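Local coordinates for protein 2,5-dihydroxypyridine 5,6-dioxygenase (PDB 7CUP) that catalyses the iron-dependent dioxygenolytic ring opening of 2,5-dihydroxypyridine between carbons 5 and 6, giving N-formylmaleamate in aerobic nicotinate degradation, at residues Thr73-Asp78 with Lys314-Leu319; Tyr261-Ile266 with Phe301-Asn306; Thr79-Asn84 with Met101-Ser106. All coordinates share one frame; numbering follows the deposited sequence.

Contact 1 (Thr73-Asp78 with Lys314-Leu319). With FE (Fe (III) ion), chain G.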
ATOM      1  N   THR A  73     -18.895  13.725 -15.586  1.00 29.76           N
ATOM      2  CA  THR A  73     -19.884  14.711 -16.118  1.00 32.36           C
ATOM      3  C   THR A  73     -20.411  14.250 -17.482  1.00 33.28           C
ATOM      4  O   THR A  73     -21.440  14.797 -17.924  1.00 36.77           O
ATOM      5  CB  THR A  73     -19.303  16.128 -16.255  1.00 30.18           C
ATOM      6  OG1 THR A  73     -18.417  16.164 -17.376  1.00 29.37           O
ATOM      7  CG2 THR A  73     -18.600  16.568 -14.991  1.00 31.52           C
ATOM      8  N   ALA A  74     -19.736  13.300 -18.131  1.00 31.43           N
ATOM      9  CA  ALA A  74     -20.073  12.864 -19.502  1.00 31.38           C
ATOM     10  C   ALA A  74     -21.435  12.142 -19.533  1.00 32.85           C
ATOM     11  O   ALA A  74     -22.136  12.235 -20.559  1.00 37.35           O
ATOM     12  CB  ALA A  74     -18.960  11.991 -20.019  1.00 32.98           C
ATOM     13  N   TYR A  75     -21.821  11.439 -18.465  1.00 31.89           N
ATOM     14  CA  TYR A  75     -22.983  10.519 -18.476  1.00 32.39           C
ATOM     15  C   TYR A  75     -23.874  10.697 -17.239  1.00 35.07           C
ATOM     16  O   TYR A  75     -23.569  10.115 -16.167  1.00 34.30           O
ATOM     17  CB  TYR A  75     -22.524   9.072 -18.561  1.00 34.76           C
ATOM     18  CG  TYR A  75     -23.605   8.149 -19.060  1.00 34.98           C
ATOM     19  CD1 TYR A  75     -24.593   7.669 -18.208  1.00 32.95           C
ATOM     20  CD2 TYR A  75     -23.642   7.775 -20.388  1.00 31.92           C
ATOM     21  CE1 TYR A  75     -25.584   6.814 -18.664  1.00 35.26           C
ATOM     22  CE2 TYR A  75     -24.623   6.919 -20.859  1.00 36.65           C
ATOM     23  CZ  TYR A  75     -25.603   6.451 -20.000  1.00 33.42           C
ATOM     24  OH  TYR A  75     -26.557   5.620 -20.491  1.00 31.89           O
ATOM     25  N   CYS A  76     -24.995  11.408 -17.417  1.00 33.15           N
ATOM     26  CA  CYS A  76     -25.975  11.756 -16.351  1.00 38.22           C
ATOM     27  C   CYS A  76     -27.054  10.682 -16.308  1.00 36.68           C
ATOM     28  O   CYS A  76     -27.975  10.720 -17.114  1.00 41.04           O
ATOM     29  CB  CYS A  76     -26.587  13.131 -16.597  1.00 40.48           C
ATOM     30  SG  CYS A  76     -25.336  14.431 -16.604  1.00 44.72           S
ATOM     31  N   GLY A  77     -26.889   9.708 -15.436  1.00 39.93           N
ATOM     32  CA  GLY A  77     -27.927   8.694 -15.216  1.00 40.84           C
ATOM     33  C   GLY A  77     -28.168   8.471 -13.747  1.00 34.48           C
ATOM     34  O   GLY A  77     -28.098   9.435 -12.978  1.00 33.83           O
ATOM     35  N   ASP A  78     -28.438   7.217 -13.398  1.00 34.30           N
ATOM     36  CA  ASP A  78     -28.510   6.749 -12.003  1.00 33.26           C
ATOM     37  C   ASP A  78     -27.145   7.022 -11.389  1.00 32.67           C
ATOM     38  O   ASP A  78     -26.183   7.344 -12.123  1.00 29.96           O
ATOM     39  CB  ASP A  78     -28.948   5.285 -11.946  1.00 34.92           C
ATOM     40  CG  ASP A  78     -30.364   5.076 -12.454  1.00 35.59           C
ATOM     41  OD1 ASP A  78     -31.063   6.071 -12.673  1.00 34.33           O
ATOM     42  OD2 ASP A  78     -30.743   3.918 -12.660  1.00 40.80           O
ATOM     43  N   LYS A 314     -34.144  13.836 -19.409  1.00 42.77           N
ATOM     44  CA  LYS A 314     -33.271  13.080 -18.465  1.00 45.92           C
ATOM     45  C   LYS A 314     -32.154  12.330 -19.216  1.00 38.61           C
ATOM     46  O   LYS A 314     -31.559  11.417 -18.623  1.00 39.85           O
ATOM     47  CB  LYS A 314     -34.113  12.128 -17.614  1.00 51.24           C
ATOM     48  CG  LYS A 314     -34.727  10.945 -18.355  1.00 61.21           C
ATOM     49  CD  LYS A 314     -34.911   9.691 -17.494  1.00 68.48           C
ATOM     50  CE  LYS A 314     -35.389   9.958 -16.076  1.00 72.50           C
ATOM     51  NZ  LYS A 314     -36.551  10.885 -16.036  1.00 75.83           N
ATOM     52  N   THR A 315     -31.873  12.694 -20.465  1.00 33.04           N
ATOM     53  CA  THR A 315     -30.880  12.014 -21.345  1.00 34.55           C
ATOM     54  C   THR A 315     -29.509  12.061 -20.670  1.00 29.55           C
ATOM     55  O   THR A 315     -29.187  13.034 -19.999  1.00 25.08           O
ATOM     56  CB  THR A 315     -30.847  12.649 -22.741  1.00 33.27           C
ATOM     57  OG1 THR A 315     -30.029  11.848 -23.589  1.00 38.22           O
ATOM     58  CG2 THR A 315     -30.315  14.062 -22.729  1.00 34.37           C
ATOM     59  N   PRO A 316     -28.697  10.987 -20.740  1.00 33.44           N
ATOM     60  CA  PRO A 316     -27.390  10.974 -20.084  1.00 32.37           C
ATOM     61  C   PRO A 316     -26.331  11.835 -20.784  1.00 33.60           C
ATOM     62  O   PRO A 316     -25.387  12.229 -20.136  1.00 34.24           O
ATOM     63  CB  PRO A 316     -26.970   9.507 -20.178  1.00 34.69           C
ATOM     64  CG  PRO A 316     -27.666   9.004 -21.414  1.00 35.99           C
ATOM     65  CD  PRO A 316     -28.995   9.718 -21.416  1.00 34.29           C
ATOM     66  N   CYS A 317     -26.487  12.084 -22.084  1.00 32.13           N
ATOM     67  CA  CYS A 317     -25.472  12.830 -22.876  1.00 31.17           C
ATOM     68  C   CYS A 317     -25.417  14.300 -22.432  1.00 30.90           C
ATOM     69  O   CYS A 317     -26.398  15.020 -22.609  1.00 30.17           O
ATOM     70  CB  CYS A 317     -25.770  12.722 -24.357  1.00 33.39           C
ATOM     71  SG  CYS A 317     -24.525  13.526 -25.391  1.00 33.28           S
ATOM     72  N   HIS A 318     -24.271  14.739 -21.909  1.00 28.59           N
ATOM     73  CA  HIS A 318     -24.087  16.087 -21.328  1.00 27.89           C
ATOM     74  C   HIS A 318     -22.804  16.739 -21.860  1.00 28.59           C
ATOM     75  O   HIS A 318     -21.701  16.163 -21.673  1.00 25.93           O
ATOM     76  CB  HIS A 318     -24.079  15.957 -19.810  1.00 31.79           C
ATOM     77  CG  HIS A 318     -23.694  17.227 -19.149  1.00 32.90           C
ATOM     78  ND1 HIS A 318     -22.506  17.373 -18.478  1.00 34.89           N
ATOM     79  CD2 HIS A 318     -24.306  18.422 -19.127  1.00 32.35           C
ATOM     80  CE1 HIS A 318     -22.401  18.602 -18.038  1.00 34.38           C
ATOM     81  NE2 HIS A 318     -23.494  19.258 -18.416  1.00 35.37           N
ATOM     82  N   LEU A 319     -22.926  17.924 -22.463  1.00 26.93           N
ATOM     83  CA  LEU A 319     -21.765  18.756 -22.894  1.00 27.19           C
ATOM     84  C   LEU A 319     -21.811  20.112 -22.197  1.00 26.42           C
ATOM     85  O   LEU A 319     -22.919  20.645 -22.001  1.00 25.41           O
ATOM     86  CB  LEU A 319     -21.784  18.942 -24.411  1.00 24.94           C
ATOM     87  CG  LEU A 319     -21.828  17.655 -25.226  1.00 29.68           C
ATOM     88  CD1 LEU A 319     -21.905  17.994 -26.709  1.00 31.49           C
ATOM     89  CD2 LEU A 319     -20.626  16.756 -24.943  1.00 28.80           C
TER
HETATM   90 FE    FE G 401     -23.969  21.378 -18.091  1.00 43.68          FE
HETATM   91  O   HOH W   1     -21.291  13.380 -22.598  1.00 26.46           O
HETATM   92  O   HOH W   2     -25.987  20.303 -17.548  1.00 37.96           O
HETATM   93  O   HOH W   3     -22.806  21.116 -16.107  1.00 30.85           O
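The iron site of the dioxygenase reaches the loop 73-78 through His318, a metal ligand whose imidazole meets the carbonyl of Thr73. NE2 of His318 binds the iron at 2.2 Å, and on the other ring nitrogen His318 ND1 donates to Thr73 O over 2.8 Å with an N-H...O angle of 148°. Thr73 O lies near the imidazole plane at the ring edge, so metal and carbonyl together fix the rotation of the ring; the acceptor would probably also make the imidazole a more electron-rich ligand. CG of His318 stands anti to its backbone N (chi1 171°), beside the carbonyl carbon, and from there ND1 meets Thr73 O. Cys76 SG stands oblique to the imidazole and packs against His318 CB at 3.8 Å. Further along, Cys76 N gives Pro316 O a nearly straight bond of 2.9 Å that arrives in the carbonyl plane on a lone pair; the backbones of Tyr75 and Cys317 form a single, isolated bridge. The Tyr75 ring and Pro316 lie side by side, pointing the same way: Pro316 CB sits over the ring centre, 3.3 Å from the centroid and 11° off the normal, a CH-pi contact, while Pro316 CG leans to the Tyr75 CZ and OH end. An alanine in place of Tyr75 would probably leave that flank of Pro316 without its aromatic cover and open a gap beside the bridge. One water donates both to Ala74 O and to His318 O, linking the two backbones beside the Ala74-His318 pair. His265, Ser302 and Asp320 complete the protein ligands of the iron. Segment 314-319 runs into strand 319-323, with Cys317 and Leu319 packed on helix 243-253, whereas 73-78 belongs to the long loop between strand 53-58 and helix 85-92.

Contact 2 (Tyr261-Ile266 with Phe301-Asn306). With FE (Fe (III) ion), chain G.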
ATOM      1  N   TYR A 261     -29.793  17.031 -27.918  1.00 31.28           N
ATOM      2  CA  TYR A 261     -29.619  18.303 -28.675  1.00 31.69           C
ATOM      3  C   TYR A 261     -30.258  19.482 -27.937  1.00 31.36           C
ATOM      4  O   TYR A 261     -30.152  20.626 -28.405  1.00 30.84           O
ATOM      5  CB  TYR A 261     -30.137  18.152 -30.112  1.00 32.03           C
ATOM      6  CG  TYR A 261     -29.455  17.040 -30.856  1.00 29.09           C
ATOM      7  CD1 TYR A 261     -28.122  17.157 -31.220  1.00 30.03           C
ATOM      8  CD2 TYR A 261     -30.108  15.846 -31.122  1.00 32.61           C
ATOM      9  CE1 TYR A 261     -27.467  16.126 -31.866  1.00 31.22           C
ATOM     10  CE2 TYR A 261     -29.463  14.789 -31.748  1.00 30.64           C
ATOM     11  CZ  TYR A 261     -28.135  14.933 -32.121  1.00 32.21           C
ATOM     12  OH  TYR A 261     -27.473  13.900 -32.723  1.00 26.70           O
ATOM     13  N   GLY A 262     -30.879  19.251 -26.789  1.00 32.50           N
ATOM     14  CA  GLY A 262     -31.536  20.346 -26.054  1.00 32.95           C
ATOM     15  C   GLY A 262     -30.531  21.259 -25.364  1.00 34.04           C
ATOM     16  O   GLY A 262     -29.623  20.747 -24.697  1.00 31.24           O
ATOM     17  N   ILE A 263     -30.727  22.571 -25.442  1.00 30.29           N
ATOM     18  CA  ILE A 263     -29.906  23.537 -24.682  1.00 29.49           C
ATOM     19  C   ILE A 263     -30.362  23.521 -23.228  1.00 34.24           C
ATOM     20  O   ILE A 263     -31.588  23.639 -22.951  1.00 30.94           O
ATOM     21  CB  ILE A 263     -29.953  24.937 -25.281  1.00 28.70           C
ATOM     22  CG1 ILE A 263     -29.518  24.931 -26.748  1.00 34.31           C
ATOM     23  CG2 ILE A 263     -29.103  25.880 -24.455  1.00 28.98           C
ATOM     24  CD1 ILE A 263     -28.086  24.436 -27.001  1.00 34.55           C
ATOM     25  N   SER A 264     -29.393  23.337 -22.332  1.00 34.92           N
ATOM     26  CA  SER A 264     -29.589  23.309 -20.864  1.00 33.88           C
ATOM     27  C   SER A 264     -29.137  24.654 -20.299  1.00 32.84           C
ATOM     28  O   SER A 264     -29.738  25.670 -20.640  1.00 32.21           O
ATOM     29  CB  SER A 264     -28.880  22.123 -20.252  1.00 37.97           C
ATOM     30  OG  SER A 264     -29.728  20.982 -20.316  1.00 48.77           O
ATOM     31  N   HIS A 265     -28.120  24.691 -19.447  1.00 30.77           N
ATOM     32  CA  HIS A 265     -27.820  25.917 -18.679  1.00 30.20           C
ATOM     33  C   HIS A 265     -27.014  26.869 -19.559  1.00 28.93           C
ATOM     34  O   HIS A 265     -26.351  26.410 -20.517  1.00 30.76           O
ATOM     35  CB  HIS A 265     -27.220  25.580 -17.307  1.00 33.91           C
ATOM     36  CG  HIS A 265     -25.924  24.858 -17.344  1.00 36.00           C
ATOM     37  ND1 HIS A 265     -24.724  25.516 -17.521  1.00 42.89           N
ATOM     38  CD2 HIS A 265     -25.638  23.549 -17.197  1.00 36.50           C
ATOM     39  CE1 HIS A 265     -23.738  24.638 -17.499  1.00 40.12           C
ATOM     40  NE2 HIS A 265     -24.278  23.426 -17.308  1.00 40.19           N
ATOM     41  N   ILE A 266     -27.128  28.161 -19.268  1.00 25.97           N
ATOM     42  CA  ILE A 266     -26.513  29.266 -20.043  1.00 28.59           C
ATOM     43  C   ILE A 266     -26.099  30.274 -18.996  1.00 26.93           C
ATOM     44  O   ILE A 266     -26.872  30.463 -18.058  1.00 30.40           O
ATOM     45  CB  ILE A 266     -27.522  29.815 -21.080  1.00 32.07           C
ATOM     46  CG1 ILE A 266     -28.872  30.151 -20.449  1.00 34.28           C
ATOM     47  CG2 ILE A 266     -27.712  28.830 -22.211  1.00 30.53           C
ATOM     48  CD1 ILE A 266     -29.800  30.911 -21.380  1.00 37.64           C
ATOM     49  N   PHE A 301     -22.545  27.450 -22.126  1.00 26.11           N
ATOM     50  CA  PHE A 301     -23.830  26.750 -22.307  1.00 26.86           C
ATOM     51  C   PHE A 301     -23.595  25.254 -22.199  1.00 28.20           C
ATOM     52  O   PHE A 301     -22.446  24.796 -22.302  1.00 28.94           O
ATOM     53  CB  PHE A 301     -24.513  27.119 -23.623  1.00 25.59           C
ATOM     54  CG  PHE A 301     -23.821  26.688 -24.881  1.00 24.32           C
ATOM     55  CD1 PHE A 301     -22.706  27.370 -25.339  1.00 25.52           C
ATOM     56  CD2 PHE A 301     -24.303  25.621 -25.621  1.00 24.99           C
ATOM     57  CE1 PHE A 301     -22.078  26.980 -26.511  1.00 23.21           C
ATOM     58  CE2 PHE A 301     -23.676  25.241 -26.797  1.00 24.32           C
ATOM     59  CZ  PHE A 301     -22.569  25.925 -27.237  1.00 25.46           C
ATOM     60  N   SER A 302     -24.699  24.544 -22.035  1.00 26.39           N
ATOM     61  CA  SER A 302     -24.718  23.089 -21.832  1.00 30.17           C
ATOM     62  C   SER A 302     -25.822  22.470 -22.697  1.00 30.20           C
ATOM     63  O   SER A 302     -26.713  23.220 -23.172  1.00 27.41           O
ATOM     64  CB  SER A 302     -24.884  22.783 -20.364  1.00 29.59           C
ATOM     65  OG  SER A 302     -24.925  21.378 -20.184  1.00 36.54           O
ATOM     66  N   THR A 303     -25.748  21.151 -22.881  1.00 29.25           N
ATOM     67  CA  THR A 303     -26.704  20.361 -23.687  1.00 30.02           C
ATOM     68  C   THR A 303     -27.180  19.160 -22.872  1.00 31.55           C
ATOM     69  O   THR A 303     -26.447  18.730 -21.954  1.00 29.76           O
ATOM     70  CB  THR A 303     -26.076  19.916 -25.008  1.00 29.16           C
ATOM     71  OG1 THR A 303     -25.101  18.902 -24.742  1.00 30.48           O
ATOM     72  CG2 THR A 303     -25.473  21.076 -25.769  1.00 31.58           C
ATOM     73  N   GLY A 304     -28.358  18.643 -23.225  1.00 32.66           N
ATOM     74  CA  GLY A 304     -28.912  17.386 -22.709  1.00 32.56           C
ATOM     75  C   GLY A 304     -29.855  17.628 -21.533  1.00 37.57           C
ATOM     76  O   GLY A 304     -30.781  18.432 -21.631  1.00 36.07           O
ATOM     77  N   PRO A 305     -29.628  16.940 -20.392  1.00 40.42           N
ATOM     78  CA  PRO A 305     -30.634  16.827 -19.337  1.00 38.37           C
ATOM     79  C   PRO A 305     -30.909  18.161 -18.634  1.00 37.67           C
ATOM     80  O   PRO A 305     -30.019  18.989 -18.543  1.00 36.90           O
ATOM     81  CB  PRO A 305     -30.016  15.839 -18.334  1.00 38.99           C
ATOM     82  CG  PRO A 305     -28.512  15.931 -18.574  1.00 37.88           C
ATOM     83  CD  PRO A 305     -28.365  16.258 -20.047  1.00 41.84           C
ATOM     84  N   ASN A 306     -32.138  18.345 -18.165  1.00 39.44           N
ATOM     85  CA  ASN A 306     -32.531  19.566 -17.418  1.00 40.30           C
ATOM     86  C   ASN A 306     -33.529  19.211 -16.312  1.00 42.49           C
ATOM     87  O   ASN A 306     -34.106  20.171 -15.774  1.00 46.66           O
ATOM     88  CB  ASN A 306     -33.029  20.671 -18.367  1.00 39.83           C
ATOM     89  CG  ASN A 306     -34.239  20.297 -19.207  1.00 43.53           C
ATOM     90  OD1 ASN A 306     -34.679  19.143 -19.222  1.00 42.55           O
ATOM     91  ND2 ASN A 306     -34.771  21.264 -19.943  1.00 45.39           N
TER
HETATM   92 FE    FE G 401     -23.969  21.378 -18.091  1.00 43.68          FE
HETATM   93  O   HOH W   4     -33.105  23.751 -20.644  1.00 34.99           O
HETATM   94  O   HOH W   2     -25.987  20.303 -17.548  1.00 37.96           O
HETATM   95  O   HOH W   3     -22.806  21.116 -16.107  1.00 30.85           O
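Strands 263-266 and 301-303 run antiparallel, their axes at 155° and 4.3 Å apart, and a beta bulge shifts the register by one between the non-hydrogen-bonded pairs Ile263-Thr303 and Ile266-Phe301. Ser264 N donates to Ser302 O at 2.8 Å, and Gly304 N to Gly262 O; the return bond from Ser302 N to His265 O is weak. At the bulge, His265 and Ser302 come together on one iron. NE2 of His265 binds it at 2.2 Å and OG of Ser302 at 2.3 Å. Ser302 CB lies over one face of the His265 imidazole, displaced toward the rim and nearest NE2 at 3.2 Å, a CH-pi contact that backs the ring. Ser302 OG is anti to its backbone N (chi1 179°), which turns it to the metal, and it also hydrogen-bonds to Leu319 O. Ser264 OG reaches past the end of the other strand to donate to Pro305 O at 2.7 Å, from above the carbonyl plane, holding the loop after Thr303. On the face bearing Ile263 and Phe301, Ile263 CD1 reaches Phe301 CD2 at 4.2 Å, while Ile266 CG2 packs on Phe301 CB with the two side chains crossing at about a right angle. Strand 263-269 is the middle one of five antiparallel strands, between 194-197 and 299-303, and 319-323 follows beside 299-303; strand 235-240 packs on Ile263 and Thr303.

Contact 3 (Thr79-Asn84 with Met101-Ser106)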
ATOM      1  N   THR A  79     -27.112   7.004 -10.072  1.00 31.91           N
ATOM      2  CA  THR A  79     -25.899   7.174  -9.250  1.00 31.87           C
ATOM      3  C   THR A  79     -25.905   6.080  -8.185  1.00 29.16           C
ATOM      4  O   THR A  79     -26.859   5.274  -8.129  1.00 28.20           O
ATOM      5  CB  THR A  79     -25.813   8.576  -8.612  1.00 34.72           C
ATOM      6  OG1 THR A  79     -26.665   8.674  -7.461  1.00 34.66           O
ATOM      7  CG2 THR A  79     -26.158   9.696  -9.566  1.00 31.69           C
ATOM      8  N   ALA A  80     -24.905   6.103  -7.320  1.00 26.90           N
ATOM      9  CA  ALA A  80     -24.743   5.101  -6.259  1.00 25.53           C
ATOM     10  C   ALA A  80     -25.872   5.306  -5.249  1.00 23.73           C
ATOM     11  O   ALA A  80     -26.179   4.373  -4.515  1.00 25.64           O
ATOM     12  CB  ALA A  80     -23.363   5.193  -5.664  1.00 27.86           C
ATOM     13  N   LEU A  81     -26.549   6.448  -5.278  1.00 25.05           N
ATOM     14  CA  LEU A  81     -27.696   6.691  -4.371  1.00 25.16           C
ATOM     15  C   LEU A  81     -28.984   6.101  -4.918  1.00 26.08           C
ATOM     16  O   LEU A  81     -29.934   5.959  -4.113  1.00 28.05           O
ATOM     17  CB  LEU A  81     -27.858   8.190  -4.133  1.00 27.73           C
ATOM     18  CG  LEU A  81     -26.841   8.784  -3.167  1.00 28.38           C
ATOM     19  CD1 LEU A  81     -27.228  10.208  -2.857  1.00 31.09           C
ATOM     20  CD2 LEU A  81     -26.724   7.960  -1.887  1.00 29.21           C
ATOM     21  N   THR A  82     -29.061   5.770  -6.202  1.00 24.32           N
ATOM     22  CA  THR A  82     -30.352   5.312  -6.781  1.00 26.77           C
ATOM     23  C   THR A  82     -30.759   4.032  -6.049  1.00 27.35           C
ATOM     24  O   THR A  82     -29.922   3.134  -6.004  1.00 26.17           O
ATOM     25  CB  THR A  82     -30.294   5.100  -8.295  1.00 25.24           C
ATOM     26  OG1 THR A  82     -29.798   6.331  -8.834  1.00 24.77           O
ATOM     27  CG2 THR A  82     -31.647   4.742  -8.874  1.00 24.96           C
ATOM     28  N   GLY A  83     -31.975   3.987  -5.498  1.00 25.37           N
ATOM     29  CA  GLY A  83     -32.530   2.812  -4.790  1.00 26.30           C
ATOM     30  C   GLY A  83     -31.767   2.504  -3.510  1.00 26.28           C
ATOM     31  O   GLY A  83     -31.815   1.345  -3.055  1.00 28.40           O
ATOM     32  N   ASN A  84     -31.096   3.488  -2.919  1.00 27.19           N
ATOM     33  CA  ASN A  84     -30.183   3.278  -1.759  1.00 26.17           C
ATOM     34  C   ASN A  84     -30.513   4.315  -0.674  1.00 24.58           C
ATOM     35  O   ASN A  84     -29.692   5.247  -0.332  1.00 22.41           O
ATOM     36  CB  ASN A  84     -28.730   3.238  -2.222  1.00 30.27           C
ATOM     37  CG  ASN A  84     -27.857   2.521  -1.222  1.00 36.87           C
ATOM     38  OD1 ASN A  84     -28.207   2.407  -0.033  1.00 40.79           O
ATOM     39  ND2 ASN A  84     -26.720   2.047  -1.692  1.00 40.63           N
ATOM     40  N   MET A 101     -16.604  11.891  -4.544  1.00 21.93           N
ATOM     41  CA  MET A 101     -16.920  10.827  -5.544  1.00 23.10           C
ATOM     42  C   MET A 101     -17.806  11.351  -6.693  1.00 25.54           C
ATOM     43  O   MET A 101     -17.980  10.577  -7.657  1.00 27.48           O
ATOM     44  CB  MET A 101     -17.582   9.605  -4.893  1.00 22.41           C
ATOM     45  CG  MET A 101     -19.034   9.777  -4.548  1.00 22.58           C
ATOM     46  SD  MET A 101     -19.780   8.220  -3.951  1.00 23.59           S
ATOM     47  CE  MET A 101     -20.306   7.474  -5.478  1.00 23.67           C
ATOM     48  N   MET A 102     -18.363  12.569  -6.590  1.00 27.05           N
ATOM     49  CA  MET A 102     -19.085  13.275  -7.688  1.00 28.87           C
ATOM     50  C   MET A 102     -20.463  12.645  -7.833  1.00 27.93           C
ATOM     51  O   MET A 102     -20.690  11.957  -8.827  1.00 26.58           O
ATOM     52  CB  MET A 102     -18.338  13.147  -9.018  1.00 34.84           C
ATOM     53  CG  MET A 102     -17.770  14.424  -9.537  1.00 43.27           C
ATOM     54  SD  MET A 102     -19.040  15.428 -10.273  1.00 47.24           S
ATOM     55  CE  MET A 102     -19.150  14.665 -11.884  1.00 55.61           C
ATOM     56  N   LEU A 103     -21.306  12.818  -6.822  1.00 28.14           N
ATOM     57  CA  LEU A 103     -22.741  12.481  -6.880  1.00 31.12           C
ATOM     58  C   LEU A 103     -23.352  13.442  -7.882  1.00 31.88           C
ATOM     59  O   LEU A 103     -23.432  14.628  -7.560  1.00 33.51           O
ATOM     60  CB  LEU A 103     -23.417  12.715  -5.527  1.00 32.74           C
ATOM     61  CG  LEU A 103     -23.266  11.633  -4.478  1.00 33.32           C
ATOM     62  CD1 LEU A 103     -24.127  12.012  -3.292  1.00 38.26           C
ATOM     63  CD2 LEU A 103     -23.642  10.258  -5.013  1.00 33.48           C
ATOM     64  N   LEU A 104     -23.776  12.948  -9.029  1.00 32.19           N
ATOM     65  CA  LEU A 104     -24.400  13.812 -10.049  1.00 36.80           C
ATOM     66  C   LEU A 104     -25.729  14.340  -9.486  1.00 41.26           C
ATOM     67  O   LEU A 104     -26.316  13.655  -8.577  1.00 40.47           O
ATOM     68  CB  LEU A 104     -24.553  12.979 -11.318  1.00 35.71           C
ATOM     69  CG  LEU A 104     -23.244  12.664 -12.031  1.00 40.07           C
ATOM     70  CD1 LEU A 104     -23.533  12.094 -13.411  1.00 45.00           C
ATOM     71  CD2 LEU A 104     -22.351  13.899 -12.139  1.00 40.68           C
ATOM     72  N   HIS A 105     -26.136  15.544  -9.915  1.00 42.38           N
ATOM     73  CA  HIS A 105     -27.445  16.140  -9.532  1.00 48.65           C
ATOM     74  C   HIS A 105     -28.505  15.065  -9.779  1.00 43.02           C
ATOM     75  O   HIS A 105     -28.493  14.484 -10.842  1.00 51.85           O
ATOM     76  CB  HIS A 105     -27.697  17.468 -10.270  1.00 54.63           C
ATOM     77  CG  HIS A 105     -26.809  18.592  -9.835  1.00 58.90           C
ATOM     78  ND1 HIS A 105     -25.630  18.387  -9.134  1.00 60.84           N
ATOM     79  CD2 HIS A 105     -26.895  19.927 -10.038  1.00 62.76           C
ATOM     80  CE1 HIS A 105     -25.039  19.546  -8.918  1.00 61.51           C
ATOM     81  NE2 HIS A 105     -25.793  20.506  -9.458  1.00 59.68           N
ATOM     82  N   SER A 106     -29.313  14.713  -8.786  1.00 44.05           N
ATOM     83  CA  SER A 106     -30.267  13.586  -8.895  1.00 39.49           C
ATOM     84  C   SER A 106     -31.432  13.829  -7.956  1.00 40.62           C
ATOM     85  O   SER A 106     -31.315  14.631  -7.030  1.00 38.54           O
ATOM     86  CB  SER A 106     -29.577  12.300  -8.606  1.00 44.03           C
ATOM     87  OG  SER A 106     -29.043  12.295  -7.292  1.00 47.77           O
TER
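Leu81 and Leu103 make the tight part of this contact, crossing at about a right angle with Leu81 CD1 on Leu103 CD1 at 3.6 Å. Leu103 CD2 fills in beside them, 4.0 Å from Leu81 CG. Leu81 CG is anti to its carbonyl carbon (chi1 -76°), which puts CG near Leu103 CD2. A second apolar touch joins Ala80 CB to Met101 CE at 3.8 Å, the methionine chain being bent at its thioether (chi3 -88°). Thr79 is well covered too but touches at longer range, its CG2 4.1 Å from Leu104 CB. No hydrogen bond spans the segments; polar groups are used to shape each loop instead. Thr79 OG1 accepts from Leu81 N at 3.1 Å, an ST turn, inside a type I beta turn from Thr79 to Thr82, and Thr79 N donates to Thr82 OG1 almost in line, at 170°. Both segments lead into helices: Asn84, at the N-cap of 85-92, accepts weakly from Ala87 N, and Ser106 caps 107-114, so the contact joins two strand-to-helix loops of the parallel sheet, an alpha/beta arrangement. Asp99 holds the backbone of the second loop by accepting from the N-H groups of Met101, Met102 and Leu103. The loose side lies beyond Leu81, where Thr82 and solvent-exposed Gly83 make no contact with 101-106, while Asn84 packs on Lys53 of a neighbouring subunit.

Contacts 1 and 2 have centres 11 Å apart and share the iron and its two waters; a backbone hydrogen bond between Leu319 and Thr303 joins them along adjacent strands 299-303 and 319-323. Contact 3 lies 12 Å from contact 1, touching it where Leu104 CD1 meets Tyr75 O, and 20 Å from contact 2 between centres, without touching it. Along the chain, contact 1 closes a loop that contains contact 3 first and then contact 2. The continuous run 73-84 thus connects loops of the parallel sheet to the antiparallel sheet that carries the iron ligands, which suggests that the metal site lies near where the two parts of the fold meet.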